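Local structure of endo-b-1,4-glucanase (Nasutitermes takasagoensis, 1KS8) at residues Y5-Y16 with N418-V429. The protein probably catalyses the endohydrolysis of beta-1,4-glucosidic linkages in cellulose, lichenin and cereal beta-D-glucans. Sequence-based numbering, arbitrary orientation.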
# COMPACT_ATOMS: atom_id res chain seq x y z
N TYR A 5 6.80 -1.86 19.10
CA TYR A 5 6.74 -1.91 17.64
C TYR A 5 6.36 -3.28 17.11
O TYR A 5 5.70 -3.39 16.08
CB TYR A 5 8.07 -1.47 17.03
CG TYR A 5 8.48 -0.07 17.42
CD1 TYR A 5 7.70 1.03 17.09
CD2 TYR A 5 9.65 0.15 18.15
CE1 TYR A 5 8.06 2.32 17.47
CE2 TYR A 5 10.02 1.42 18.54
CZ TYR A 5 9.23 2.50 18.20
OH TYR A 5 9.59 3.76 18.61
N LYS A 6 6.80 -4.33 17.79
CA LYS A 6 6.46 -5.68 17.36
C LYS A 6 4.95 -5.86 17.35
O LYS A 6 4.39 -6.42 16.41
CB LYS A 6 7.09 -6.72 18.28
CG LYS A 6 8.61 -6.81 18.19
CD LYS A 6 9.15 -7.88 19.14
CE LYS A 6 10.65 -8.03 19.00
NZ LYS A 6 11.38 -6.78 19.35
N GLN A 7 4.28 -5.38 18.39
CA GLN A 7 2.84 -5.52 18.45
C GLN A 7 2.13 -4.60 17.47
O GLN A 7 1.07 -4.95 16.95
CB GLN A 7 2.32 -5.28 19.87
CG GLN A 7 0.82 -5.57 20.03
CD GLN A 7 0.44 -6.97 19.58
OE1 GLN A 7 -0.47 -7.16 18.77
NE2 GLN A 7 1.14 -7.97 20.10
N VAL A 8 2.68 -3.41 17.21
CA VAL A 8 2.02 -2.53 16.25
C VAL A 8 2.11 -3.19 14.88
O VAL A 8 1.17 -3.11 14.08
CB VAL A 8 2.66 -1.12 16.22
CG1 VAL A 8 1.89 -0.23 15.25
CG2 VAL A 8 2.64 -0.51 17.61
N LEU A 9 3.23 -3.87 14.60
CA LEU A 9 3.40 -4.58 13.33
C LEU A 9 2.32 -5.65 13.22
O LEU A 9 1.68 -5.79 12.18
CB LEU A 9 4.79 -5.22 13.26
CG LEU A 9 5.10 -6.10 12.04
CD1 LEU A 9 4.83 -5.34 10.75
CD2 LEU A 9 6.55 -6.55 12.09
N ARG A 10 2.12 -6.41 14.29
CA ARG A 10 1.09 -7.44 14.29
C ARG A 10 -0.28 -6.80 14.10
O ARG A 10 -1.15 -7.34 13.41
CB ARG A 10 1.10 -8.22 15.60
CG ARG A 10 2.38 -9.01 15.84
CD ARG A 10 2.36 -9.71 17.20
NE ARG A 10 3.69 -10.18 17.57
CZ ARG A 10 4.35 -9.80 18.66
NH1 ARG A 10 3.80 -8.93 19.50
NH2 ARG A 10 5.56 -10.28 18.90
N ASP A 11 -0.48 -5.63 14.71
CA ASP A 11 -1.76 -4.93 14.58
C ASP A 11 -1.99 -4.51 13.14
O ASP A 11 -3.10 -4.63 12.62
CB ASP A 11 -1.78 -3.68 15.47
CG ASP A 11 -1.94 -3.99 16.95
OD1 ASP A 11 -1.89 -3.03 17.75
OD2 ASP A 11 -2.12 -5.17 17.31
N SER A 12 -0.94 -4.02 12.48
CA SER A 12 -1.07 -3.60 11.09
C SER A 12 -1.49 -4.80 10.22
O SER A 12 -2.28 -4.66 9.29
CB SER A 12 0.25 -3.01 10.58
OG SER A 12 0.10 -2.44 9.29
N LEU A 13 -0.95 -5.98 10.54
CA LEU A 13 -1.33 -7.17 9.79
C LEU A 13 -2.80 -7.49 10.03
O LEU A 13 -3.47 -8.02 9.15
CB LEU A 13 -0.42 -8.34 10.18
CG LEU A 13 0.97 -8.24 9.54
CD1 LEU A 13 1.94 -9.17 10.25
CD2 LEU A 13 0.86 -8.58 8.05
N LEU A 14 -3.31 -7.16 11.22
CA LEU A 14 -4.73 -7.40 11.50
C LEU A 14 -5.56 -6.45 10.65
O LEU A 14 -6.67 -6.78 10.24
CB LEU A 14 -5.04 -7.19 12.99
CG LEU A 14 -4.46 -8.22 13.96
CD1 LEU A 14 -4.84 -7.83 15.38
CD2 LEU A 14 -4.98 -9.61 13.64
N PHE A 15 -5.04 -5.25 10.40
CA PHE A 15 -5.77 -4.31 9.56
C PHE A 15 -5.90 -4.91 8.17
O PHE A 15 -6.97 -4.89 7.57
CB PHE A 15 -5.06 -2.95 9.48
CG PHE A 15 -5.61 -2.05 8.40
CD1 PHE A 15 -6.94 -1.63 8.43
CD2 PHE A 15 -4.81 -1.66 7.33
CE1 PHE A 15 -7.46 -0.82 7.41
CE2 PHE A 15 -5.32 -0.85 6.31
CZ PHE A 15 -6.64 -0.43 6.35
N TYR A 16 -4.81 -5.46 7.63
CA TYR A 16 -4.90 -6.05 6.31
C TYR A 16 -5.87 -7.23 6.29
O TYR A 16 -6.58 -7.43 5.31
CB TYR A 16 -3.51 -6.41 5.78
CG TYR A 16 -2.77 -5.19 5.27
CD1 TYR A 16 -3.22 -4.49 4.15
CD2 TYR A 16 -1.66 -4.68 5.95
CE1 TYR A 16 -2.60 -3.32 3.73
CE2 TYR A 16 -1.02 -3.51 5.53
CZ TYR A 16 -1.50 -2.84 4.42
OH TYR A 16 -0.88 -1.68 4.01
N ASN A 418 -1.40 2.07 5.20
CA ASN A 418 -0.63 1.20 6.09
C ASN A 418 0.62 0.54 5.51
O ASN A 418 1.39 -0.05 6.27
CB ASN A 418 -1.52 0.09 6.65
CG ASN A 418 -2.20 0.49 7.94
OD1 ASN A 418 -3.01 1.42 7.97
ND2 ASN A 418 -1.88 -0.21 9.02
N ALA A 419 0.84 0.66 4.20
CA ALA A 419 2.00 0.00 3.58
C ALA A 419 3.36 0.51 4.04
O ALA A 419 4.14 -0.26 4.60
CB ALA A 419 1.89 0.09 2.06
N GLY A 420 3.65 1.78 3.79
CA GLY A 420 4.93 2.33 4.21
C GLY A 420 5.08 2.21 5.71
O GLY A 420 6.14 1.87 6.23
N PHE A 421 3.98 2.49 6.41
CA PHE A 421 3.90 2.42 7.87
C PHE A 421 4.31 1.03 8.37
O PHE A 421 5.18 0.91 9.23
CB PHE A 421 2.45 2.73 8.28
CG PHE A 421 2.17 2.57 9.75
CD1 PHE A 421 2.76 3.41 10.69
CD2 PHE A 421 1.25 1.62 10.18
CE1 PHE A 421 2.44 3.31 12.04
CE2 PHE A 421 0.92 1.51 11.53
CZ PHE A 421 1.51 2.35 12.46
N GLN A 422 3.70 -0.01 7.82
CA GLN A 422 4.02 -1.37 8.24
C GLN A 422 5.47 -1.74 7.95
O GLN A 422 6.14 -2.36 8.78
CB GLN A 422 3.08 -2.38 7.59
CG GLN A 422 3.25 -3.79 8.15
CD GLN A 422 2.19 -4.75 7.68
OE1 GLN A 422 0.99 -4.52 7.87
NE2 GLN A 422 2.61 -5.84 7.06
N SER A 423 5.96 -1.37 6.77
CA SER A 423 7.34 -1.68 6.43
C SER A 423 8.31 -0.94 7.33
O SER A 423 9.37 -1.46 7.67
CB SER A 423 7.59 -1.36 4.95
OG SER A 423 6.85 -2.26 4.14
N ALA A 424 7.95 0.28 7.74
CA ALA A 424 8.79 1.07 8.63
C ALA A 424 8.83 0.41 10.00
O ALA A 424 9.87 0.39 10.67
CB ALA A 424 8.25 2.50 8.75
N LEU A 425 7.70 -0.15 10.43
CA LEU A 425 7.65 -0.83 11.72
C LEU A 425 8.57 -2.04 11.70
O LEU A 425 9.29 -2.30 12.66
CB LEU A 425 6.21 -1.27 12.03
CG LEU A 425 5.25 -0.14 12.40
CD1 LEU A 425 3.81 -0.64 12.34
CD2 LEU A 425 5.59 0.37 13.79
N ALA A 426 8.55 -2.79 10.59
CA ALA A 426 9.41 -3.96 10.46
C ALA A 426 10.87 -3.53 10.57
O ALA A 426 11.69 -4.22 11.19
CB ALA A 426 9.16 -4.65 9.13
N ALA A 427 11.20 -2.39 9.96
CA ALA A 427 12.56 -1.87 10.00
C ALA A 427 12.96 -1.50 11.43
O ALA A 427 14.06 -1.81 11.88
CB ALA A 427 12.69 -0.66 9.08
N LEU A 428 12.06 -0.82 12.14
CA LEU A 428 12.35 -0.43 13.51
C LEU A 428 12.59 -1.65 14.39
O LEU A 428 13.47 -1.65 15.24
CB LEU A 428 11.21 0.42 14.08
CG LEU A 428 11.07 1.79 13.40
CD1 LEU A 428 9.84 2.51 13.93
CD2 LEU A 428 12.33 2.62 13.65
N VAL A 429 11.81 -2.71 14.17
CA VAL A 429 11.98 -3.93 14.94
C VAL A 429 13.32 -4.57 14.60
O VAL A 429 14.04 -5.03 15.48
CB VAL A 429 10.85 -4.95 14.67
CG1 VAL A 429 11.15 -6.26 15.38
CG2 VAL A 429 9.52 -4.39 15.13
O HOH W 1 13.47 -5.26 18.29
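Ser12 OG, buried between the two helices, both accepts and donates: Asn418 ND2 reaches it at 3.0 Å in a nearly straight bond (166°) lying in the amide plane, and OG donates a hydrogen bond to Gln422 OE1, 2.7 Å away, on a lone pair in the carbonyl plane. Both amides have further partners: Asn418 OD1 accepts from Leu391 N, its ND2 also donates to Gly389 O, and Gln422 NE2 hydrogen-bonds to Tyr83 OH. Extended beyond CG (chi2 171°), Gln422 enters as a knob among Leu9, Ser12, Leu13 and Tyr16, its OE1 also meeting the Tyr16 ring edge at CE2 (3.2 Å), while Tyr16 OH donates to Thr415 O. With an alanine in place of Gln422, the Ser12 hydroxyl would probably lose its acceptor and Tyr83 OH its amide partner, leaving a gap beside Leu9 and Leu13. The roughly antiparallel pair (152° between N-to-C directions), segment axes approaching to 9.0 Å, joins the N-terminal helix to the last helix of the family 9 (alpha/alpha)6 catalytic domain. Val8 CG1 packs on Leu425 CD1 (3.5 Å), and Leu428 CD1 sits over one face of the Tyr5 ring in a CH-pi contact; Tyr5 OH hydrogen-bonds to Asp336 OD1 and Gln332 OE1. A water bridges the helices at this end, accepting from Lys6 NZ (2.8 Å) and donating to Val429 O.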